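Local coordinates for RimK domain protein ATP-grasp (Sphaerobacter thermophilus, PDB 5I47) that is probably an ATP-dependent ligase of the ATP-grasp superfamily, related to RimK and LysX and so perhaps joining an amino acid to a carboxylate, at residues V67-L72 against N81-A86; V130-T135 against V247-A252; V184-S189 against A268-D273; E224-R229 against G233-E238. All coordinates share one frame; numbering follows the deposited sequence.

Contact 1: V67-L72 against N81-A86; sequences VLAALL and NRAATA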
loop_
_atom_site.group_PDB
_atom_site.type_symbol
_atom_site.label_atom_id
_atom_site.label_comp_id
_atom_site.label_asym_id
_atom_site.label_seq_id
_atom_site.Cartn_x
_atom_site.Cartn_y
_atom_site.Cartn_z
ATOM N N VAL B 67 -2.107 -8.171 -1.518
ATOM C CA VAL B 67 -3.406 -8.356 -0.870
ATOM C C VAL B 67 -3.952 -9.746 -1.163
ATOM O O VAL B 67 -4.517 -10.407 -0.281
ATOM C CB VAL B 67 -4.389 -7.256 -1.320
ATOM C CG1 VAL B 67 -5.824 -7.654 -1.004
ATOM C CG2 VAL B 67 -4.049 -5.928 -0.659
ATOM N N LEU B 68 -3.789 -10.213 -2.405
ATOM C CA LEU B 68 -4.294 -11.529 -2.782
ATOM C C LEU B 68 -3.517 -12.639 -2.085
ATOM O O LEU B 68 -4.109 -13.630 -1.637
ATOM C CB LEU B 68 -4.229 -11.700 -4.301
ATOM C CG LEU B 68 -4.601 -13.077 -4.857
ATOM C CD1 LEU B 68 -6.035 -13.432 -4.498
ATOM C CD2 LEU B 68 -4.395 -13.119 -6.361
ATOM N N ALA B 69 -2.192 -12.493 -1.988
ATOM C CA ALA B 69 -1.381 -13.493 -1.300
ATOM C C ALA B 69 -1.717 -13.553 0.185
ATOM O O ALA B 69 -1.680 -14.629 0.793
ATOM C CB ALA B 69 0.102 -13.190 -1.497
ATOM N N ALA B 70 -2.043 -12.408 0.789
ATOM C CA ALA B 70 -2.360 -12.398 2.214
ATOM C C ALA B 70 -3.730 -13.005 2.477
ATOM O O ALA B 70 -3.917 -13.731 3.460
ATOM C CB ALA B 70 -2.292 -10.972 2.760
ATOM N N LEU B 71 -4.703 -12.711 1.615
ATOM C CA LEU B 71 -6.035 -13.284 1.769
ATOM C C LEU B 71 -5.997 -14.795 1.611
ATOM O O LEU B 71 -6.509 -15.535 2.460
ATOM C CB LEU B 71 -6.992 -12.661 0.750
ATOM C CG LEU B 71 -7.615 -11.325 1.133
ATOM C CD1 LEU B 71 -8.177 -10.632 -0.091
ATOM C CD2 LEU B 71 -8.700 -11.549 2.176
ATOM N N LEU B 72 -5.390 -15.272 0.524
ATOM C CA LEU B 72 -5.320 -16.710 0.299
ATOM C C LEU B 72 -4.595 -17.411 1.442
ATOM O O LEU B 72 -5.056 -18.448 1.931
ATOM C CB LEU B 72 -4.645 -16.997 -1.045
ATOM C CG LEU B 72 -5.424 -16.537 -2.281
ATOM C CD1 LEU B 72 -4.610 -16.732 -3.557
ATOM C CD2 LEU B 72 -6.753 -17.271 -2.371
ATOM N N ASN B 81 4.899 -15.737 -4.293
ATOM C CA ASN B 81 5.619 -15.357 -3.085
ATOM C C ASN B 81 4.695 -15.102 -1.900
ATOM O O ASN B 81 3.551 -14.676 -2.072
ATOM C CB ASN B 81 6.462 -14.108 -3.355
ATOM C CG ASN B 81 7.613 -14.375 -4.302
ATOM O OD1 ASN B 81 8.591 -15.028 -3.937
ATOM N ND2 ASN B 81 7.510 -13.864 -5.522
ATOM N N ARG B 82 5.205 -15.378 -0.699
ATOM C CA ARG B 82 4.461 -15.093 0.520
ATOM C C ARG B 82 4.105 -13.611 0.583
ATOM O O ARG B 82 4.790 -12.762 0.004
ATOM C CB ARG B 82 5.273 -15.500 1.749
ATOM C CG ARG B 82 6.410 -14.555 2.088
ATOM C CD ARG B 82 7.249 -15.104 3.238
ATOM N NE ARG B 82 7.929 -16.339 2.853
ATOM C CZ ARG B 82 9.119 -16.384 2.262
ATOM N NH1 ARG B 82 9.659 -17.556 1.941
ATOM N NH2 ARG B 82 9.773 -15.260 1.991
ATOM N N ALA B 83 3.011 -13.309 1.294
ATOM C CA ALA B 83 2.445 -11.962 1.275
ATOM C C ALA B 83 3.493 -10.906 1.608
ATOM O O ALA B 83 3.617 -9.893 0.907
ATOM C CB ALA B 83 1.269 -11.875 2.250
ATOM N N ALA B 84 4.272 -11.137 2.668
ATOM C CA ALA B 84 5.241 -10.139 3.112
ATOM C C ALA B 84 6.294 -9.867 2.048
ATOM O O ALA B 84 6.696 -8.714 1.845
ATOM C CB ALA B 84 5.904 -10.592 4.409
ATOM N N THR B 85 6.764 -10.915 1.367
ATOM C CA THR B 85 7.712 -10.722 0.274
ATOM C C THR B 85 7.045 -10.035 -0.912
ATOM O O THR B 85 7.616 -9.111 -1.503
ATOM C CB THR B 85 8.309 -12.067 -0.138
ATOM O OG1 THR B 85 9.046 -12.614 0.964
ATOM C CG2 THR B 85 9.238 -11.901 -1.321
ATOM N N ALA B 86 5.829 -10.461 -1.260
ATOM C CA ALA B 86 5.082 -9.786 -2.314
ATOM C C ALA B 86 4.891 -8.309 -2.002
ATOM O O ALA B 86 4.867 -7.482 -2.920
ATOM C CB ALA B 86 3.730 -10.468 -2.518
#
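The flat groups that meet here are backbone peptides, touched by the methyls of Ala69 and Ala83. Ala83 CB sits over one face of the Ala69-Ala70 peptide at its nitrogen end, 3.7 Å from Ala70 N. Ala69 CB in turn comes head-on to the carbonyl of Asn81, 3.8 Å from Asn81 O at a C=O...CB angle of about 163°. The same methyl rests against Ala83 CA at 3.8 Å. Two methyl pairs complete the packing: Ala70 CB to Ala83 CB at 3.7 Å and Ala69 CB to Ala83 CB at 4.1 Å. With nothing larger than a methyl between them, the backbones come close, and the CA atoms of Ala69 and Ala83 lie 4.9 Å apart. The setting is the Rossmann-like preATP-grasp domain, where helix 63-74 makes the beta-alpha-beta crossover from strand 54-57 to the parallel strand 79-80; the chain then runs through a cis peptide bond into Asn81 and starts helix 83-90, with Arg82 at its N-cap position. The Arg82 side chain turns away from helix 63-74 and gives a weak bond from NH2 to Thr85 OG1, while the same nitrogen also bonds the carbonyl of Thr232. Asn81 directs its amide away as well, OD1 accepting from Thr234 N. Elsewhere on helix 63-74, Leu68 packs on Phe113 and Leu71 on Val111 of the second subunit; both leucines also touch Leu42 of their own chain.

Contact 2: V130-T135 against V247-A252; sequences VLKSLT and VVVGVA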
loop_
_atom_site.group_PDB
_atom_site.type_symbol
_atom_site.label_atom_id
_atom_site.label_comp_id
_atom_site.label_asym_id
_atom_site.label_seq_id
_atom_site.Cartn_x
_atom_site.Cartn_y
_atom_site.Cartn_z
ATOM N N VAL B 130 15.761 9.284 -11.483
ATOM C CA VAL B 130 14.555 8.585 -11.911
ATOM C C VAL B 130 13.455 8.832 -10.888
ATOM O O VAL B 130 13.715 8.889 -9.682
ATOM C CB VAL B 130 14.794 7.071 -12.097
ATOM C CG1 VAL B 130 15.646 6.814 -13.320
ATOM C CG2 VAL B 130 15.452 6.478 -10.865
ATOM N N LEU B 131 12.229 8.998 -11.376
ATOM C CA LEU B 131 11.052 9.123 -10.527
ATOM C C LEU B 131 10.355 7.774 -10.449
ATOM O O LEU B 131 10.024 7.180 -11.480
ATOM C CB LEU B 131 10.078 10.177 -11.057
ATOM C CG LEU B 131 10.540 11.629 -11.187
ATOM C CD1 LEU B 131 9.355 12.515 -11.508
ATOM C CD2 LEU B 131 11.230 12.098 -9.925
ATOM N N LYS B 132 10.133 7.296 -9.228
ATOM C CA LYS B 132 9.484 6.015 -8.991
ATOM C C LYS B 132 8.351 6.229 -8.004
ATOM O O LYS B 132 8.577 6.748 -6.906
ATOM C CB LYS B 132 10.472 4.979 -8.444
ATOM C CG LYS B 132 11.650 4.664 -9.346
ATOM C CD LYS B 132 12.563 3.627 -8.698
ATOM C CE LYS B 132 13.697 3.198 -9.625
ATOM N NZ LYS B 132 14.527 2.127 -8.997
ATOM N N SER B 133 7.141 5.840 -8.389
ATOM C CA SER B 133 6.042 5.816 -7.435
ATOM C C SER B 133 6.376 4.872 -6.284
ATOM O O SER B 133 7.092 3.881 -6.456
ATOM C CB SER B 133 4.749 5.379 -8.127
ATOM O OG SER B 133 4.966 4.237 -8.938
ATOM N N LEU B 134 5.859 5.197 -5.093
ATOM C CA LEU B 134 6.153 4.385 -3.914
ATOM C C LEU B 134 5.688 2.948 -4.097
ATOM O O LEU B 134 6.283 2.025 -3.529
ATOM C CB LEU B 134 5.501 4.988 -2.668
ATOM C CG LEU B 134 5.790 6.449 -2.319
ATOM C CD1 LEU B 134 5.327 6.760 -0.907
ATOM C CD2 LEU B 134 7.263 6.769 -2.483
ATOM N N THR B 135 4.637 2.741 -4.882
ATOM C CA THR B 135 4.094 1.424 -5.173
ATOM C C THR B 135 4.227 1.153 -6.664
ATOM O O THR B 135 3.964 2.038 -7.485
ATOM C CB THR B 135 2.627 1.332 -4.739
ATOM O OG1 THR B 135 2.562 1.244 -3.309
ATOM C CG2 THR B 135 1.939 0.118 -5.359
ATOM N N VAL B 247 25.129 -2.270 -6.896
ATOM C CA VAL B 247 24.080 -1.456 -6.288
ATOM C C VAL B 247 22.730 -2.032 -6.693
ATOM O O VAL B 247 22.466 -2.226 -7.885
ATOM C CB VAL B 247 24.187 0.024 -6.704
ATOM N N VAL B 248 21.879 -2.307 -5.707
ATOM C CA VAL B 248 20.566 -2.887 -5.970
ATOM C C VAL B 248 19.590 -1.777 -6.335
ATOM O O VAL B 248 19.408 -0.819 -5.574
ATOM C CB VAL B 248 20.062 -3.681 -4.755
ATOM C CG1 VAL B 248 18.625 -4.112 -4.978
ATOM C CG2 VAL B 248 20.943 -4.890 -4.502
ATOM N N VAL B 249 18.940 -1.915 -7.491
ATOM C CA VAL B 249 18.041 -0.883 -7.997
ATOM C C VAL B 249 16.581 -1.263 -7.767
ATOM O O VAL B 249 15.731 -0.387 -7.573
ATOM C CB VAL B 249 18.310 -0.608 -9.489
ATOM C CG1 VAL B 249 17.532 0.609 -9.953
ATOM C CG2 VAL B 249 19.793 -0.400 -9.723
ATOM N N GLY B 250 16.274 -2.556 -7.787
ATOM C CA GLY B 250 14.907 -3.000 -7.546
ATOM C C GLY B 250 14.839 -4.510 -7.481
ATOM O O GLY B 250 15.817 -5.215 -7.751
ATOM N N VAL B 251 13.663 -5.001 -7.093
ATOM C CA VAL B 251 13.372 -6.433 -7.064
ATOM C C VAL B 251 11.968 -6.635 -7.622
ATOM O O VAL B 251 11.057 -5.854 -7.328
ATOM C CB VAL B 251 13.488 -7.028 -5.639
ATOM C CG1 VAL B 251 13.527 -8.546 -5.700
ATOM C CG2 VAL B 251 14.723 -6.501 -4.912
ATOM N N ALA B 252 11.793 -7.679 -8.431
ATOM C CA ALA B 252 10.512 -7.959 -9.064
ATOM C C ALA B 252 10.220 -9.449 -8.982
ATOM O O ALA B 252 11.090 -10.258 -8.661
ATOM C CB ALA B 252 10.491 -7.500 -10.527
#
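A cleft between two antiparallel sheets of the ATP-grasp domain is bridged here by Lys132, whose terminal nitrogen reaches across to the beta bulge formed by Val249 and Gly250. Lys132 points toward the other strand with its CG anti to the carbonyl carbon (chi1 -60°), and beyond CG the chain is fully extended, so that NZ spans a gap in which the nearest CA atoms, those of Lys132 and Gly250, are 10.6 Å apart. NZ ends 3.1 Å from Val249 O, yet this is not a hydrogen bond: the oxygen lies almost straight beyond the CE-NZ bond, at about 169°, which puts it between the N-H directions rather than on one of them. The lysine crosses Val249 at about a right angle, its NZ 3.5 Å from the branch CG1. Strand 129-133 belongs to the four-stranded sheet and strand 246-253 is an outer strand of the five-stranded one, the two sheets that face each other across the nucleotide cleft in ATP-grasp enzymes; a lysine at this place is consistent with a role in that cleft. The real polar partner of NZ is Gln170 OE1, on the neighbouring strand 167-171. In the bulge both Val249 and Gly250 face Glu238 of strand 235-241. One residue along from Lys132, Ser133 OG donates to Thr135 O at 2.8 Å, tilted 34° from the carbonyl plane.

Contact 3: V184-S189 against A268-D273; sequences VVAGRS and AGMIAD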
loop_
_atom_site.group_PDB
_atom_site.type_symbol
_atom_site.label_atom_id
_atom_site.label_comp_id
_atom_site.label_asym_id
_atom_site.label_seq_id
_atom_site.Cartn_x
_atom_site.Cartn_y
_atom_site.Cartn_z
ATOM N N VAL B 184 18.714 -13.982 -10.507
ATOM C CA VAL B 184 17.503 -14.800 -10.512
ATOM C C VAL B 184 17.515 -15.710 -9.292
ATOM O O VAL B 184 18.374 -16.590 -9.171
ATOM C CB VAL B 184 17.388 -15.622 -11.805
ATOM C CG1 VAL B 184 16.208 -16.580 -11.719
ATOM C CG2 VAL B 184 17.250 -14.705 -13.008
ATOM N N VAL B 185 16.556 -15.507 -8.393
ATOM C CA VAL B 185 16.377 -16.352 -7.219
ATOM C C VAL B 185 15.147 -17.213 -7.463
ATOM O O VAL B 185 14.022 -16.702 -7.541
ATOM C CB VAL B 185 16.237 -15.524 -5.938
ATOM C CG1 VAL B 185 16.077 -16.435 -4.729
ATOM C CG2 VAL B 185 17.441 -14.608 -5.777
ATOM N N ALA B 186 15.357 -18.518 -7.598
ATOM C CA ALA B 186 14.284 -19.466 -7.887
ATOM C C ALA B 186 13.997 -20.294 -6.640
ATOM O O ALA B 186 14.252 -21.499 -6.581
ATOM C CB ALA B 186 14.659 -20.352 -9.083
ATOM N N GLY B 187 13.456 -19.625 -5.628
ATOM C CA GLY B 187 13.141 -20.277 -4.376
ATOM C C GLY B 187 14.211 -20.079 -3.325
ATOM O O GLY B 187 14.292 -19.025 -2.689
ATOM N N ARG B 188 15.064 -21.086 -3.165
ATOM C CA ARG B 188 16.000 -21.151 -2.054
ATOM C C ARG B 188 17.407 -20.688 -2.408
ATOM O O ARG B 188 18.164 -20.326 -1.502
ATOM C CB ARG B 188 16.057 -22.589 -1.529
ATOM C CG ARG B 188 16.515 -22.740 -0.103
ATOM C CD ARG B 188 16.158 -24.129 0.406
ATOM N NE ARG B 188 14.711 -24.329 0.452
ATOM C CZ ARG B 188 13.944 -23.972 1.477
ATOM N NH1 ARG B 188 12.636 -24.191 1.441
ATOM N NH2 ARG B 188 14.487 -23.391 2.542
ATOM N N SER B 189 17.773 -20.681 -3.688
ATOM C CA SER B 189 19.139 -20.384 -4.092
ATOM C C SER B 189 19.142 -19.547 -5.365
ATOM O O SER B 189 18.127 -19.405 -6.051
ATOM C CB SER B 189 19.951 -21.668 -4.320
ATOM O OG SER B 189 19.842 -22.548 -3.217
ATOM N N ALA B 268 12.166 -24.026 -13.580
ATOM C CA ALA B 268 10.821 -24.470 -13.231
ATOM C C ALA B 268 10.857 -25.584 -12.192
ATOM O O ALA B 268 9.989 -25.651 -11.314
ATOM C CB ALA B 268 10.078 -24.927 -14.486
ATOM N N GLY B 269 11.854 -26.465 -12.272
ATOM C CA GLY B 269 11.961 -27.529 -11.288
ATOM C C GLY B 269 12.250 -27.003 -9.896
ATOM O O GLY B 269 11.647 -27.448 -8.916
HETATM N N MSE B 270 13.165 -26.046 -9.791
HETATM C CA MSE B 270 13.500 -25.432 -8.513
HETATM C C MSE B 270 12.297 -24.732 -7.894
HETATM O O MSE B 270 12.077 -24.805 -6.685
HETATM C CB MSE B 270 14.644 -24.438 -8.692
HETATM C CG MSE B 270 15.894 -25.048 -9.283
HETATM SE SE MSE B 270 17.228 -23.695 -9.703
HETATM C CE MSE B 270 17.524 -22.997 -7.898
ATOM N N ILE B 271 11.523 -24.046 -8.736
ATOM C CA ILE B 271 10.328 -23.355 -8.262
ATOM C C ILE B 271 9.299 -24.360 -7.762
ATOM O O ILE B 271 8.706 -24.184 -6.692
ATOM C CB ILE B 271 9.756 -22.455 -9.370
ATOM C CG1 ILE B 271 10.732 -21.320 -9.680
ATOM C CG2 ILE B 271 8.399 -21.903 -8.968
ATOM C CD1 ILE B 271 10.194 -20.298 -10.643
ATOM N N ALA B 272 9.079 -25.433 -8.525
ATOM C CA ALA B 272 8.145 -26.469 -8.090
ATOM C C ALA B 272 8.598 -27.118 -6.791
ATOM O O ALA B 272 7.761 -27.481 -5.955
ATOM C CB ALA B 272 7.984 -27.523 -9.184
ATOM N N ASP B 273 9.912 -27.272 -6.602
ATOM C CA ASP B 273 10.421 -27.786 -5.335
ATOM C C ASP B 273 10.179 -26.795 -4.205
ATOM O O ASP B 273 9.771 -27.183 -3.106
ATOM C CB ASP B 273 11.912 -28.108 -5.451
ATOM C CG ASP B 273 12.182 -29.370 -6.253
ATOM O OD1 ASP B 273 11.305 -30.261 -6.282
ATOM O OD2 ASP B 273 13.279 -29.473 -6.848
#
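Ala186 and the pair Met270-Ile271 form the tight part of this contact. The methyl of Ala186 points into helix 267-275 and is met by Met270 CB, Met270 CE and Ile271 CG1, each 4.1 Å from Ala186 CB. Met270, present as selenomethionine, also lays its CB against Ala186 O at 3.6 Å. Its chain bends at the selenium (chi3 62°), which brings the terminal methyl back toward the strand, 3.8 Å from Ala186 O. Ile271 holds CG1 anti to its carbonyl carbon (chi1 -66°), and beyond the alanine its side chain touches Thr234, Leu254 and Leu21. Strand 180-187 is the middle strand of the five-stranded antiparallel sheet of the ATP-grasp domain, and the helix near the C terminus lies against the end of it. There the strand folds back as a hairpin into strand 190-196: Ala186 N bonds Ser189 O at 3.3 Å, and Gly187 and Arg188 occupy the turn with backbone angles near type II'. Gly187 has a positive phi (98°), a conformation that glycine adopts readily. Toward this turn the packing becomes loose and opens to solvent. Ser189 touches the helix merely through its carbonyl, Ser189 O lying 4.1 Å from Met270 CE, while Arg188 and Asp273 are exposed and do not meet. Asp273 instead makes a salt bridge with Arg28, while Ala272 packs on Ala24 of helix 16-27.

Contact 4: E224-R229 against G233-E238; sequences ERIIER and GTYAVE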
loop_
_atom_site.group_PDB
_atom_site.type_symbol
_atom_site.label_atom_id
_atom_site.label_comp_id
_atom_site.label_asym_id
_atom_site.label_seq_id
_atom_site.Cartn_x
_atom_site.Cartn_y
_atom_site.Cartn_z
ATOM N N GLU B 224 23.325 -14.024 -2.105
ATOM C CA GLU B 224 23.176 -14.849 -0.912
ATOM C C GLU B 224 22.818 -14.011 0.309
ATOM O O GLU B 224 22.060 -14.471 1.171
ATOM C CB GLU B 224 24.452 -15.654 -0.674
ATOM C CG GLU B 224 24.632 -16.774 -1.688
ATOM C CD GLU B 224 25.937 -17.526 -1.530
ATOM O OE1 GLU B 224 26.786 -17.100 -0.716
ATOM O OE2 GLU B 224 26.113 -18.548 -2.228
ATOM N N ARG B 225 23.338 -12.786 0.396
ATOM C CA ARG B 225 22.907 -11.891 1.464
ATOM C C ARG B 225 21.458 -11.472 1.273
ATOM O O ARG B 225 20.702 -11.374 2.245
ATOM C CB ARG B 225 23.804 -10.659 1.521
ATOM C CG ARG B 225 25.234 -10.935 1.916
ATOM C CD ARG B 225 25.933 -9.626 2.206
ATOM N NE ARG B 225 25.249 -8.887 3.262
ATOM C CZ ARG B 225 25.309 -7.568 3.409
ATOM N NH1 ARG B 225 26.012 -6.835 2.556
ATOM N NH2 ARG B 225 24.657 -6.980 4.402
ATOM N N ILE B 226 21.058 -11.214 0.026
ATOM C CA ILE B 226 19.683 -10.808 -0.248
ATOM C C ILE B 226 18.712 -11.907 0.159
ATOM O O ILE B 226 17.692 -11.645 0.805
ATOM C CB ILE B 226 19.530 -10.427 -1.732
ATOM C CG1 ILE B 226 20.283 -9.125 -2.014
ATOM C CG2 ILE B 226 18.061 -10.311 -2.105
ATOM C CD1 ILE B 226 20.294 -8.728 -3.474
ATOM N N ILE B 227 19.024 -13.156 -0.192
ATOM C CA ILE B 227 18.175 -14.271 0.222
ATOM C C ILE B 227 18.136 -14.379 1.744
ATOM O O ILE B 227 17.078 -14.622 2.338
ATOM C CB ILE B 227 18.661 -15.576 -0.436
ATOM C CG1 ILE B 227 18.541 -15.479 -1.955
ATOM C CG2 ILE B 227 17.871 -16.771 0.075
ATOM C CD1 ILE B 227 19.149 -16.657 -2.679
ATOM N N GLU B 228 19.283 -14.177 2.400
ATOM C CA GLU B 228 19.357 -14.324 3.852
ATOM C C GLU B 228 18.517 -13.275 4.569
ATOM O O GLU B 228 17.852 -13.581 5.566
ATOM C CB GLU B 228 20.812 -14.235 4.316
ATOM C CG GLU B 228 21.548 -15.559 4.384
ATOM C CD GLU B 228 20.979 -16.480 5.446
ATOM O OE1 GLU B 228 20.297 -17.462 5.073
ATOM O OE2 GLU B 228 21.202 -16.209 6.652
ATOM N N ARG B 229 18.536 -12.034 4.082
ATOM C CA ARG B 229 17.883 -10.916 4.752
ATOM C C ARG B 229 16.482 -10.633 4.225
ATOM O O ARG B 229 15.565 -10.392 5.015
ATOM C CB ARG B 229 18.743 -9.655 4.618
ATOM C CG ARG B 229 20.105 -9.773 5.273
ATOM C CD ARG B 229 19.988 -9.915 6.788
ATOM N NE ARG B 229 21.270 -10.275 7.389
ATOM C CZ ARG B 229 21.594 -11.504 7.779
ATOM N NH1 ARG B 229 20.720 -12.494 7.648
ATOM N NH2 ARG B 229 22.788 -11.744 8.303
ATOM N N GLY B 233 12.264 -16.982 -2.129
ATOM C CA GLY B 233 11.135 -16.744 -3.003
ATOM C C GLY B 233 11.546 -16.862 -4.455
ATOM O O GLY B 233 12.675 -17.232 -4.784
ATOM N N THR B 234 10.597 -16.535 -5.325
ATOM C CA THR B 234 10.813 -16.527 -6.768
ATOM C C THR B 234 10.826 -15.071 -7.218
ATOM O O THR B 234 9.769 -14.463 -7.407
ATOM C CB THR B 234 9.736 -17.337 -7.487
ATOM O OG1 THR B 234 8.443 -16.940 -7.018
ATOM C CG2 THR B 234 9.920 -18.816 -7.212
ATOM N N TYR B 235 12.024 -14.506 -7.376
ATOM C CA TYR B 235 12.145 -13.096 -7.716
ATOM C C TYR B 235 13.464 -12.843 -8.432
ATOM O O TYR B 235 14.333 -13.713 -8.505
ATOM C CB TYR B 235 12.013 -12.202 -6.471
ATOM C CG TYR B 235 12.972 -12.476 -5.322
ATOM C CD1 TYR B 235 14.266 -11.966 -5.327
ATOM C CD2 TYR B 235 12.563 -13.209 -4.211
ATOM C CE1 TYR B 235 15.134 -12.198 -4.268
ATOM C CE2 TYR B 235 13.420 -13.444 -3.150
ATOM C CZ TYR B 235 14.707 -12.938 -3.183
ATOM O OH TYR B 235 15.562 -13.171 -2.123
ATOM N N ALA B 236 13.603 -11.628 -8.960
ATOM C CA ALA B 236 14.778 -11.214 -9.713
ATOM C C ALA B 236 15.242 -9.850 -9.225
ATOM O O ALA B 236 14.464 -8.892 -9.227
ATOM C CB ALA B 236 14.473 -11.161 -11.210
ATOM N N VAL B 237 16.505 -9.760 -8.814
ATOM C CA VAL B 237 17.084 -8.525 -8.295
ATOM C C VAL B 237 17.785 -7.799 -9.439
ATOM O O VAL B 237 18.735 -8.327 -10.032
ATOM C CB VAL B 237 18.063 -8.805 -7.143
ATOM C CG1 VAL B 237 18.487 -7.510 -6.474
ATOM C CG2 VAL B 237 17.451 -9.758 -6.129
ATOM N N GLU B 238 17.329 -6.588 -9.750
ATOM C CA GLU B 238 18.002 -5.757 -10.742
ATOM C C GLU B 238 19.191 -5.066 -10.086
ATOM O O GLU B 238 19.029 -4.348 -9.093
ATOM C CB GLU B 238 17.037 -4.731 -11.336
#
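Apolar packing carries most of this buried contact. Ile226 and Val237 reach toward each other tip to tip, Ile226 CD1 lying 3.7 Å from Val237 CG1. With CG1 of Ile226 beside the backbone N (chi1 -69°), the other branch, CG2, is left anti to that N; it meets the tyrosine ring obliquely, 4.1 Å from Tyr235 CE1, and also lies 4.1 Å from Val237 CG2. That valine methyl is in the plane of the ring, at its edge. The phenol oxygen makes a second set of contacts, this time with the helix backbone and the next isoleucine: Tyr235 OH is 3.7 Å from Ile227 CA and 3.8 Å from Ile227 CG1. The polar element is the same hydroxyl, which hydrogen-bonds the carbonyl of Gly231, just past the helix, so that a ring rooted in the strand is tied to the loop joining the two elements. Val248 and Ile104 add to the packing around Ile226. The axes of segments 224-229 and 235-238 pass 10.9 Å apart, at 126° between their directions, as helix 216-230 lies across one face of the five-stranded antiparallel sheet, an alpha-on-beta layer typical of the ATP-grasp fold.

From the N terminus, contact 1 comes first, closing the short excursion through strand 79-80 between the crossover helix of the preATP-grasp domain and the helix after it. The chain then enters the ATP-grasp domain, where contacts 2 and 3 cross: 184-189 lies within the span from 130-135 to 247-252, and 268-273 follows it. Contact 4 closes the short helix-to-strand connection from 224-229 to 233-238 and is enclosed by both of these spans. Its strand hydrogen-bonds 184-189 on one side and 247-252 on the other, so contacts 2, 3 and 4 share the five-stranded sheet. Contacts 1 and 4, whose centres are about 17 Å apart, also touch through Asn81 and Thr234, joining the two domains.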